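DnaJ homolog subfamily C member 27-A (Xenopus laevis, PDB 6JMG) binds GTP with a magnesium ion in a Rab-like small GTPase domain joined to a J domain, and is possibly involved in regulating the MEK/ERK pathway. Local coordinates at residues Arg16-Met22 against Lys66-Met72; Arg82-Lys87 against Glu113-Leu118; Ile209-Arg213 against Ala251-Ala257; Glu204-Ile209 against Leu243-Cys249. All coordinates share one frame; numbering follows the deposited sequence.

Interaction 1. Residues Arg16-Met22 against Lys66-Met72; sequences RIKVISM and KVNIFDM
Strands 16-22 and 66-72 run parallel as neighbours in the central sheet of the Ras-like GTPase domain, where I17 and V19 pair with V67 and I69. Backbone bonds pass back and forth between them: I17 N reaches K66 O at 3.0 Å, V19 N reaches N68 O at 2.7 Å, and F70 N returns to V19 O. I17 O has two donors, the amide N of N68 and its side-chain ND2 at 3.2 Å; the latter comes from above the carbonyl plane, 44° out of it. N68 CG lies beside its own backbone N (chi1 -64°), which brings ND2 to that same carbonyl. The other end of the amide, OD1, is bound by Y53 OH on the next strand, so N68 ties three strands together. A leucine here would probably leave the Y53 hydroxyl without its partner on this strand and I17 O with only the backbone donor of the two. On that face K18 runs across F70 at about a right angle, its CE 4.1 Å from the ring centroid, while NZ goes on to the backbone O of K87. On the other face V19 CG2 meets V67 CG1 at 3.5 Å. Where the strands end, S21 OG accepts M72 N at 2.8 Å, and D71 OD2 bonds to S30, a magnesium-binding serine. Parallel strands delivering a P-loop and a DxxG aspartate to the nucleotide are the hallmark of P-loop GTPases.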
# COMPACT_ATOMS: atom_id res chain seq x y z
N ARG A 16 9.94 -6.11 -15.99
CA ARG A 16 9.85 -4.66 -16.14
C ARG A 16 8.89 -4.12 -15.10
O ARG A 16 7.70 -4.43 -15.12
CB ARG A 16 9.41 -4.29 -17.56
CG ARG A 16 10.10 -5.17 -18.62
CD ARG A 16 9.55 -5.01 -20.03
NE ARG A 16 10.44 -4.20 -20.86
CZ ARG A 16 11.52 -4.67 -21.47
NH1 ARG A 16 11.87 -5.94 -21.33
NH2 ARG A 16 12.27 -3.86 -22.21
N ILE A 17 9.41 -3.28 -14.19
CA ILE A 17 8.64 -2.76 -13.07
C ILE A 17 8.78 -1.24 -13.05
O ILE A 17 9.66 -0.66 -13.69
CB ILE A 17 9.08 -3.35 -11.71
CG1 ILE A 17 10.44 -2.79 -11.28
CG2 ILE A 17 9.17 -4.86 -11.77
CD1 ILE A 17 10.88 -3.26 -9.90
N LYS A 18 7.89 -0.62 -12.28
CA LYS A 18 7.77 0.82 -12.12
C LYS A 18 7.86 1.16 -10.63
O LYS A 18 7.16 0.57 -9.81
CB LYS A 18 6.44 1.30 -12.71
CG LYS A 18 6.09 2.73 -12.34
CD LYS A 18 4.69 3.12 -12.83
CE LYS A 18 4.52 4.62 -12.87
NZ LYS A 18 3.29 4.99 -12.15
N VAL A 19 8.75 2.10 -10.28
CA VAL A 19 9.01 2.51 -8.91
C VAL A 19 8.82 4.02 -8.83
O VAL A 19 9.28 4.76 -9.71
CB VAL A 19 10.44 2.12 -8.46
CG1 VAL A 19 10.76 2.73 -7.14
CG2 VAL A 19 10.61 0.58 -8.43
N ILE A 20 8.12 4.49 -7.81
CA ILE A 20 8.01 5.92 -7.59
C ILE A 20 8.49 6.26 -6.19
O ILE A 20 8.57 5.40 -5.30
CB ILE A 20 6.57 6.42 -7.80
CG1 ILE A 20 5.67 5.87 -6.72
CG2 ILE A 20 6.06 6.03 -9.19
CD1 ILE A 20 4.31 6.53 -6.76
N SER A 21 8.79 7.54 -5.99
CA SER A 21 9.18 8.07 -4.69
C SER A 21 8.16 9.09 -4.21
O SER A 21 7.69 9.93 -4.99
CB SER A 21 10.54 8.75 -4.78
OG SER A 21 10.44 9.90 -5.63
N MET A 22 7.84 9.06 -2.92
CA MET A 22 6.90 10.02 -2.36
C MET A 22 7.44 10.51 -1.03
O MET A 22 8.14 9.78 -0.31
CB MET A 22 5.48 9.42 -2.18
CG MET A 22 4.82 8.85 -3.43
SD MET A 22 3.18 8.09 -3.22
CE MET A 22 2.74 8.67 -1.61
N LYS A 66 14.28 -4.67 -14.97
CA LYS A 66 14.42 -3.34 -15.55
C LYS A 66 13.46 -2.43 -14.79
O LYS A 66 12.24 -2.67 -14.79
CB LYS A 66 14.12 -3.36 -17.05
CG LYS A 66 14.19 -1.98 -17.73
CD LYS A 66 13.57 -2.00 -19.15
CE LYS A 66 13.37 -0.59 -19.74
NZ LYS A 66 11.97 -0.03 -19.60
N VAL A 67 14.00 -1.41 -14.14
CA VAL A 67 13.25 -0.60 -13.17
C VAL A 67 13.03 0.78 -13.75
O VAL A 67 13.99 1.52 -14.00
CB VAL A 67 13.99 -0.50 -11.83
CG1 VAL A 67 13.13 0.21 -10.84
CG2 VAL A 67 14.39 -1.88 -11.33
N ASN A 68 11.78 1.13 -13.97
CA ASN A 68 11.40 2.48 -14.35
C ASN A 68 11.15 3.29 -13.09
O ASN A 68 10.21 3.01 -12.34
CB ASN A 68 10.14 2.47 -15.22
CG ASN A 68 10.36 1.76 -16.54
OD1 ASN A 68 10.91 2.33 -17.49
ND2 ASN A 68 9.93 0.51 -16.61
N ILE A 69 11.97 4.31 -12.87
CA ILE A 69 11.89 5.13 -11.67
C ILE A 69 11.29 6.47 -12.05
O ILE A 69 11.75 7.12 -12.99
CB ILE A 69 13.27 5.28 -11.01
CG1 ILE A 69 13.82 3.91 -10.60
CG2 ILE A 69 13.17 6.14 -9.76
CD1 ILE A 69 15.19 3.94 -9.86
N PHE A 70 10.23 6.86 -11.33
CA PHE A 70 9.61 8.18 -11.43
C PHE A 70 9.84 8.82 -10.07
O PHE A 70 9.04 8.69 -9.15
CB PHE A 70 8.10 8.08 -11.76
CG PHE A 70 7.83 7.46 -13.09
CD1 PHE A 70 8.06 6.10 -13.30
CD2 PHE A 70 7.35 8.22 -14.14
CE1 PHE A 70 7.81 5.51 -14.53
CE2 PHE A 70 7.10 7.65 -15.37
CZ PHE A 70 7.33 6.29 -15.57
N ASP A 71 10.95 9.54 -9.97
CA ASP A 71 11.32 10.24 -8.75
C ASP A 71 10.48 11.50 -8.69
O ASP A 71 10.62 12.37 -9.56
CB ASP A 71 12.82 10.53 -8.78
CG ASP A 71 13.28 11.42 -7.64
OD1 ASP A 71 12.58 11.51 -6.61
OD2 ASP A 71 14.35 12.03 -7.78
N MET A 72 9.56 11.58 -7.71
CA MET A 72 8.59 12.67 -7.70
C MET A 72 9.09 13.84 -6.86
O MET A 72 9.83 13.67 -5.89
CB MET A 72 7.22 12.23 -7.14
CG MET A 72 6.58 10.96 -7.77
SD MET A 72 4.81 10.69 -7.37
CE MET A 72 4.77 10.82 -5.65

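Interaction 2. Residues Arg82-Lys87 against Glu113-Leu118; sequences RNEFYK and EMKQEL
R82 and Y86 converge on one carboxylate oxygen of E113. The guanidinium approaches side-on, NE and NH2 each 2.9 Å from E113 OE1, with that oxygen lying at its edge in the plane and offering the syn lone pair. The guanidinium and carboxylate planes are nearly coplanar, 21° apart, and NH2 makes a weak further bond to OE2. Y86 OH donates to E113 OE1 at 2.7 Å from a different direction, above the carboxylate plane. E113 reaches this meeting point because its CG is anti to the backbone N (chi1 166°) and the chain beyond is extended.

The tyrosine ring is in turn settled against helix 107-117. M114 CA sits over the centre of one face, 3.9 Å from the centroid, while M114 CG nears CD1 and the sulfur stands obliquely. E117 CB approaches CD2, and L118 CD2 rests 3.9 Å from Y86 CB. Beside this, the N83 amide and the E117 carboxylate are stacked with planes 18° apart, without a hydrogen bond between them.

Farther out, I20, M22 and M72 of the central sheet touch Y86, and R82 NH1 bonds to A73 O, linking the contact to the segment that follows the DxxG aspartate. With three donors on OE1, two of them from the buried guanidinium of R82, E113 is likely to remain ionised and to fix the turn of both partners.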
# COMPACT_ATOMS: atom_id res chain seq x y z
N ARG A 82 2.37 15.45 -10.43
CA ARG A 82 2.60 14.09 -9.94
C ARG A 82 1.42 13.17 -10.22
O ARG A 82 1.63 11.96 -10.41
CB ARG A 82 2.80 14.08 -8.42
CG ARG A 82 3.93 14.85 -7.87
CD ARG A 82 4.03 14.58 -6.37
NE ARG A 82 2.89 15.04 -5.57
CZ ARG A 82 2.91 16.11 -4.76
NH1 ARG A 82 4.01 16.85 -4.64
NH2 ARG A 82 1.83 16.45 -4.07
N ASN A 83 0.19 13.71 -10.29
CA ASN A 83 -1.00 12.85 -10.31
C ASN A 83 -0.98 11.83 -11.44
O ASN A 83 -1.50 10.72 -11.28
CB ASN A 83 -2.25 13.70 -10.44
CG ASN A 83 -2.61 14.40 -9.16
OD1 ASN A 83 -2.11 14.05 -8.09
ND2 ASN A 83 -3.47 15.41 -9.26
N GLU A 84 -0.35 12.15 -12.58
CA GLU A 84 -0.35 11.20 -13.69
C GLU A 84 0.45 9.94 -13.40
O GLU A 84 0.28 8.94 -14.12
CB GLU A 84 0.21 11.86 -14.96
CG GLU A 84 -0.86 12.36 -15.93
CD GLU A 84 -1.62 11.25 -16.65
OE1 GLU A 84 -2.86 11.30 -16.60
OE2 GLU A 84 -1.01 10.34 -17.27
N PHE A 85 1.33 9.93 -12.40
CA PHE A 85 2.30 8.84 -12.35
C PHE A 85 2.07 7.84 -11.23
O PHE A 85 2.90 6.95 -11.04
CB PHE A 85 3.71 9.41 -12.30
CG PHE A 85 4.02 10.33 -13.43
CD1 PHE A 85 4.35 9.81 -14.68
CD2 PHE A 85 3.94 11.70 -13.27
CE1 PHE A 85 4.63 10.66 -15.73
CE2 PHE A 85 4.22 12.55 -14.32
CZ PHE A 85 4.54 12.04 -15.55
N TYR A 86 0.91 7.88 -10.56
CA TYR A 86 0.67 6.89 -9.52
C TYR A 86 0.18 5.56 -10.10
O TYR A 86 0.40 4.51 -9.49
CB TYR A 86 -0.35 7.42 -8.51
CG TYR A 86 0.11 8.53 -7.59
CD1 TYR A 86 1.12 8.33 -6.65
CD2 TYR A 86 -0.52 9.77 -7.61
CE1 TYR A 86 1.52 9.35 -5.78
CE2 TYR A 86 -0.12 10.79 -6.74
CZ TYR A 86 0.89 10.58 -5.84
OH TYR A 86 1.27 11.60 -4.99
N LYS A 87 -0.48 5.57 -11.25
CA LYS A 87 -1.09 4.35 -11.75
C LYS A 87 -0.04 3.31 -12.16
O LYS A 87 1.07 3.64 -12.60
CB LYS A 87 -2.02 4.63 -12.93
CG LYS A 87 -1.64 5.82 -13.79
CD LYS A 87 -2.68 6.07 -14.90
CE LYS A 87 -2.19 7.10 -15.92
NZ LYS A 87 -2.72 8.45 -15.60
N GLU A 113 -3.23 10.95 -1.04
CA GLU A 113 -3.11 11.52 -2.37
C GLU A 113 -2.92 10.43 -3.41
O GLU A 113 -3.56 10.44 -4.47
CB GLU A 113 -1.96 12.51 -2.40
CG GLU A 113 -1.55 12.90 -3.77
CD GLU A 113 -0.57 14.02 -3.75
OE1 GLU A 113 0.30 14.05 -4.65
OE2 GLU A 113 -0.65 14.84 -2.81
N MET A 114 -2.08 9.45 -3.11
CA MET A 114 -1.94 8.30 -4.00
C MET A 114 -3.25 7.54 -4.11
O MET A 114 -3.71 7.22 -5.21
CB MET A 114 -0.84 7.37 -3.50
CG MET A 114 -0.51 6.23 -4.48
SD MET A 114 0.66 5.01 -3.86
CE MET A 114 1.16 4.30 -5.41
N LYS A 115 -3.90 7.27 -2.96
CA LYS A 115 -5.11 6.45 -2.98
C LYS A 115 -6.22 7.06 -3.83
O LYS A 115 -6.98 6.31 -4.46
CB LYS A 115 -5.63 6.22 -1.57
CG LYS A 115 -5.31 4.86 -0.99
CD LYS A 115 -5.69 4.78 0.50
CE LYS A 115 -5.03 3.58 1.19
NZ LYS A 115 -5.00 3.73 2.68
N GLN A 116 -6.33 8.39 -3.90
CA GLN A 116 -7.38 8.88 -4.79
C GLN A 116 -7.00 8.86 -6.26
O GLN A 116 -7.89 8.81 -7.11
CB GLN A 116 -7.91 10.26 -4.44
CG GLN A 116 -9.41 10.07 -4.76
CD GLN A 116 -10.33 11.24 -4.57
OE1 GLN A 116 -11.31 11.40 -5.32
NE2 GLN A 116 -10.06 12.05 -3.56
N GLU A 117 -5.72 8.93 -6.60
CA GLU A 117 -5.39 8.89 -8.01
C GLU A 117 -5.55 7.49 -8.59
O GLU A 117 -5.42 7.33 -9.81
CB GLU A 117 -3.96 9.39 -8.24
CG GLU A 117 -3.89 10.44 -9.32
CD GLU A 117 -4.93 11.52 -9.14
OE1 GLU A 117 -5.75 11.70 -10.07
OE2 GLU A 117 -4.92 12.21 -8.08
N LEU A 118 -5.80 6.50 -7.75
CA LEU A 118 -6.03 5.13 -8.20
C LEU A 118 -7.51 4.76 -8.25
O LEU A 118 -7.84 3.66 -8.71
CB LEU A 118 -5.29 4.15 -7.28
CG LEU A 118 -3.78 4.39 -7.13
CD1 LEU A 118 -3.09 3.20 -6.45
CD2 LEU A 118 -3.16 4.68 -8.50

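Interaction 3. Residues Ile209-Arg213 against Ala251-Ala257; sequences IRRIR and APGSEDA
With CG1 anti to its carbonyl carbon (chi1 -60°) and chi2 extended at 179°, I209 carries CD1 out toward A251 and S254, while CG2, on the other branch, meets A257. This joins helix 203-213 to the start of helix 254-278, the long helix that follows the HPD loop in the J domain. CD1 lies 3.8 Å from A251 CB and 3.7 Å from S254 CB; CG2 is 4.0 Å from A257 CB and 3.9 Å from the backbone O of G253. One turn further along the first helix, I212 CG2 lies 4.4 Å from A257 CB, extending the apolar seam. L244 of helix 230-244 also touches I209, I212 and A257, so three helices meet here.

The surface receiving I209 is shaped by a type II beta turn from A251 to S254, with G253 at the N-cap position. Its phi of 84° would press a side chain against the preceding carbonyl, which explains the glycine. At the rim, R213 and D256 bring opposite charges near each other without forming a salt bridge. The turn itself is closed twice over: A251 O accepts both the amide N of S254 and its hydroxyl OG, the latter at 2.9 Å and in the carbonyl plane.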
# COMPACT_ATOMS: atom_id res chain seq x y z
N ILE A 209 -16.76 -14.99 10.65
CA ILE A 209 -17.02 -16.30 10.08
C ILE A 209 -18.01 -17.08 10.93
O ILE A 209 -18.91 -17.74 10.41
CB ILE A 209 -15.70 -17.07 9.89
CG1 ILE A 209 -14.79 -16.27 8.94
CG2 ILE A 209 -16.00 -18.46 9.34
CD1 ILE A 209 -13.44 -16.91 8.70
N ARG A 210 -17.86 -17.03 12.25
CA ARG A 210 -18.77 -17.82 13.07
C ARG A 210 -20.15 -17.20 13.07
O ARG A 210 -21.15 -17.91 12.97
CB ARG A 210 -18.25 -17.96 14.50
CG ARG A 210 -19.22 -18.71 15.40
CD ARG A 210 -18.84 -18.62 16.86
NE ARG A 210 -18.14 -17.38 17.16
CZ ARG A 210 -17.86 -16.96 18.40
NH1 ARG A 210 -18.24 -17.68 19.45
NH2 ARG A 210 -17.22 -15.81 18.58
N ARG A 211 -20.22 -15.86 13.08
CA ARG A 211 -21.51 -15.20 13.04
C ARG A 211 -22.23 -15.48 11.73
O ARG A 211 -23.45 -15.65 11.73
CB ARG A 211 -21.34 -13.69 13.26
CG ARG A 211 -22.63 -12.88 13.13
CD ARG A 211 -22.35 -11.37 13.16
NE ARG A 211 -21.58 -10.91 12.00
CZ ARG A 211 -22.10 -10.67 10.79
NH1 ARG A 211 -23.40 -10.85 10.55
NH2 ARG A 211 -21.30 -10.26 9.81
N ILE A 212 -21.48 -15.63 10.64
CA ILE A 212 -22.06 -15.95 9.33
C ILE A 212 -22.49 -17.43 9.23
O ILE A 212 -23.39 -17.73 8.45
CB ILE A 212 -21.10 -15.51 8.20
CG1 ILE A 212 -21.05 -13.98 8.15
CG2 ILE A 212 -21.55 -15.97 6.83
CD1 ILE A 212 -19.75 -13.40 7.53
N ARG A 213 -21.91 -18.36 10.02
CA ARG A 213 -22.43 -19.73 9.98
C ARG A 213 -23.81 -19.79 10.59
O ARG A 213 -24.72 -20.44 10.06
CB ARG A 213 -21.64 -20.71 10.85
CG ARG A 213 -20.33 -21.15 10.28
CD ARG A 213 -19.87 -22.57 10.65
NE ARG A 213 -19.26 -23.16 9.46
CZ ARG A 213 -19.74 -24.14 8.70
NH1 ARG A 213 -20.91 -24.74 8.95
NH2 ARG A 213 -19.02 -24.50 7.64
N ALA A 251 -8.16 -18.12 7.78
CA ALA A 251 -8.94 -18.81 8.80
C ALA A 251 -9.78 -19.93 8.18
O ALA A 251 -10.26 -19.80 7.05
CB ALA A 251 -9.85 -17.83 9.54
N PRO A 252 -9.95 -21.04 8.88
CA PRO A 252 -10.75 -22.14 8.33
C PRO A 252 -12.20 -21.74 8.17
O PRO A 252 -12.79 -21.08 9.03
CB PRO A 252 -10.57 -23.26 9.36
CG PRO A 252 -10.14 -22.57 10.60
CD PRO A 252 -9.35 -21.39 10.18
N GLY A 253 -12.78 -22.13 7.03
CA GLY A 253 -14.15 -21.79 6.73
C GLY A 253 -14.38 -20.43 6.11
O GLY A 253 -15.53 -20.09 5.81
N SER A 254 -13.32 -19.64 5.89
CA SER A 254 -13.50 -18.33 5.27
C SER A 254 -14.03 -18.43 3.84
O SER A 254 -14.78 -17.56 3.40
CB SER A 254 -12.17 -17.57 5.29
OG SER A 254 -11.14 -18.37 4.74
N GLU A 255 -13.67 -19.47 3.11
CA GLU A 255 -14.23 -19.64 1.78
C GLU A 255 -15.75 -19.79 1.84
O GLU A 255 -16.47 -19.19 1.03
CB GLU A 255 -13.58 -20.82 1.08
CG GLU A 255 -14.15 -21.14 -0.27
CD GLU A 255 -13.70 -22.49 -0.78
OE1 GLU A 255 -14.53 -23.21 -1.41
OE2 GLU A 255 -12.51 -22.83 -0.56
N ASP A 256 -16.26 -20.56 2.80
CA ASP A 256 -17.72 -20.73 2.87
C ASP A 256 -18.38 -19.45 3.35
O ASP A 256 -19.46 -19.08 2.89
CB ASP A 256 -18.10 -21.89 3.78
CG ASP A 256 -17.37 -23.17 3.43
OD1 ASP A 256 -17.60 -23.69 2.31
OD2 ASP A 256 -16.58 -23.64 4.27
N ALA A 257 -17.72 -18.75 4.28
CA ALA A 257 -18.23 -17.46 4.72
C ALA A 257 -18.25 -16.46 3.58
O ALA A 257 -19.24 -15.73 3.40
CB ALA A 257 -17.38 -16.94 5.87

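Interaction 4. Residues Glu204-Ile209 against Leu243-Cys249; sequences EQADSI and LLHPDKC
A largely apolar helix-to-helix contact, bordered by one amide, sets Q205, S208 and I209 of helix 203-213 against L243, L244 and C249, at the end of helix 230-244 and in the loop beyond it. L243 is fitted to the neighbouring helix by both of its methyl branches: CD1 lies 3.5 Å from Q205 CG and also near the carboxylate of E204, whereas CD2 goes to S208 OG, likewise at 3.5 Å. Having CG opposite the backbone N (chi1 -172°) lets the leucine fork over successive turns of helix 203-213. Next to it, L244 CD2 meets I209 CG1 at 3.6 Å, the two side chains passing antiparallel to one another.

Q205 stretches along the border. Its NE2 makes a weak, bent hydrogen bond of 3.0 Å to L243 O, with an angle of 128° at the hydrogen, while OE1 takes a firmer partner in the backbone N of T202. C249 SG lies against the amide, 3.6 Å from Q205 CD. Cutting this side chain back to an alanine is likely to open a gap beside L243 CD1 and the cysteine sulfur, and to leave the T202 amide without its acceptor.

Between L244 and C249 runs the HPD sequence characteristic of J domains, H245 to D247. Since the hydrogen bond across the helices is weak, fit between hydrocarbon surfaces probably provides most of the attraction, and the Q205 amide, held mainly by T202, adds little more than that one bent bond.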
# COMPACT_ATOMS: atom_id res chain seq x y z
N GLU A 204 -11.52 -10.42 14.59
CA GLU A 204 -12.79 -10.03 13.99
C GLU A 204 -13.09 -10.89 12.78
O GLU A 204 -14.26 -11.17 12.48
CB GLU A 204 -12.82 -8.53 13.63
CG GLU A 204 -11.80 -8.06 12.61
CD GLU A 204 -12.24 -6.82 11.82
OE1 GLU A 204 -13.42 -6.40 11.94
OE2 GLU A 204 -11.39 -6.28 11.07
N GLN A 205 -12.04 -11.36 12.10
CA GLN A 205 -12.21 -12.36 11.05
C GLN A 205 -12.89 -13.61 11.59
O GLN A 205 -13.91 -14.07 11.06
CB GLN A 205 -10.86 -12.70 10.41
CG GLN A 205 -10.45 -11.73 9.29
CD GLN A 205 -9.04 -11.99 8.75
OE1 GLN A 205 -8.27 -12.75 9.32
NE2 GLN A 205 -8.72 -11.35 7.63
N ALA A 206 -12.38 -14.12 12.72
CA ALA A 206 -12.93 -15.35 13.29
C ALA A 206 -14.35 -15.14 13.81
O ALA A 206 -15.19 -16.04 13.71
CB ALA A 206 -12.01 -15.83 14.40
N ASP A 207 -14.63 -13.97 14.38
CA ASP A 207 -15.99 -13.70 14.83
C ASP A 207 -16.93 -13.61 13.65
O ASP A 207 -18.06 -14.11 13.71
CB ASP A 207 -16.04 -12.41 15.66
CG ASP A 207 -15.40 -12.58 17.03
OD1 ASP A 207 -15.17 -13.74 17.46
OD2 ASP A 207 -15.12 -11.54 17.67
N SER A 208 -16.48 -12.99 12.54
CA SER A 208 -17.40 -12.78 11.44
C SER A 208 -17.75 -14.09 10.76
O SER A 208 -18.92 -14.35 10.45
CB SER A 208 -16.78 -11.82 10.41
OG SER A 208 -17.14 -10.46 10.63
N ILE A 209 -16.76 -14.99 10.65
CA ILE A 209 -17.02 -16.30 10.08
C ILE A 209 -18.01 -17.08 10.93
O ILE A 209 -18.91 -17.74 10.41
CB ILE A 209 -15.70 -17.07 9.89
CG1 ILE A 209 -14.79 -16.27 8.94
CG2 ILE A 209 -16.00 -18.46 9.34
CD1 ILE A 209 -13.44 -16.91 8.70
N LEU A 243 -12.59 -8.53 4.25
CA LEU A 243 -12.29 -9.19 5.51
C LEU A 243 -12.13 -10.69 5.31
O LEU A 243 -11.21 -11.30 5.87
CB LEU A 243 -13.40 -8.88 6.52
CG LEU A 243 -13.22 -9.33 7.98
CD1 LEU A 243 -12.01 -8.63 8.63
CD2 LEU A 243 -14.49 -9.04 8.76
N LEU A 244 -12.96 -11.29 4.46
CA LEU A 244 -13.14 -12.74 4.45
C LEU A 244 -12.64 -13.44 3.20
O LEU A 244 -12.73 -14.67 3.13
CB LEU A 244 -14.61 -13.07 4.62
CG LEU A 244 -15.24 -12.59 5.89
CD1 LEU A 244 -16.69 -12.97 5.83
CD2 LEU A 244 -14.56 -13.24 7.06
N HIS A 245 -12.15 -12.73 2.21
CA HIS A 245 -11.80 -13.39 0.97
C HIS A 245 -10.74 -14.47 1.27
O HIS A 245 -9.83 -14.20 2.04
CB HIS A 245 -11.28 -12.40 -0.07
CG HIS A 245 -11.13 -13.00 -1.43
ND1 HIS A 245 -10.13 -13.89 -1.74
CD2 HIS A 245 -11.89 -12.87 -2.55
CE1 HIS A 245 -10.26 -14.27 -3.00
NE2 HIS A 245 -11.31 -13.66 -3.51
N PRO A 246 -10.94 -15.68 0.75
CA PRO A 246 -9.99 -16.78 1.12
C PRO A 246 -8.55 -16.54 0.69
O PRO A 246 -7.65 -17.20 1.22
CB PRO A 246 -10.58 -18.00 0.41
CG PRO A 246 -11.93 -17.60 -0.11
CD PRO A 246 -11.98 -16.11 -0.17
N ASP A 247 -8.30 -15.63 -0.26
CA ASP A 247 -6.94 -15.24 -0.60
C ASP A 247 -6.28 -14.47 0.55
O ASP A 247 -5.11 -14.68 0.86
CB ASP A 247 -6.94 -14.36 -1.85
CG ASP A 247 -6.99 -15.15 -3.14
OD1 ASP A 247 -7.03 -16.40 -3.10
OD2 ASP A 247 -7.00 -14.49 -4.20
N LYS A 248 -7.02 -13.52 1.13
CA LYS A 248 -6.54 -12.64 2.18
C LYS A 248 -6.67 -13.26 3.57
O LYS A 248 -5.84 -12.95 4.44
CB LYS A 248 -7.30 -11.31 2.15
CG LYS A 248 -7.19 -10.58 0.82
CD LYS A 248 -7.83 -9.18 0.87
CE LYS A 248 -6.81 -8.10 0.47
NZ LYS A 248 -7.37 -6.72 0.57
N CYS A 249 -7.64 -14.14 3.78
CA CYS A 249 -7.97 -14.66 5.10
C CYS A 249 -7.68 -16.15 5.16
O CYS A 249 -8.23 -16.93 4.38
CB CYS A 249 -9.44 -14.41 5.41
SG CYS A 249 -9.94 -15.00 7.02

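Interactions 1 and 2 belong to the GTPase domain and touch, their centres 13 Å apart: Y86 and F85 of residues 82-87 pack on M22 and F70 of the sheet, so helix 107-117 and the loop after helix 79-82 back the strands that lead to the nucleotide. Interactions 3 and 4, centres 7 Å apart, share I209 and helix 203-213, which rests on two successive helices of the J domain, 230-244 and 254-278; their segments alternate along the chain. The first pair closes before the second opens, and centres of interactions 1 and 3 stand about 39 Å apart. The chain thus holds two modules, each with its own packing, with the HPD loop remote from the GTP.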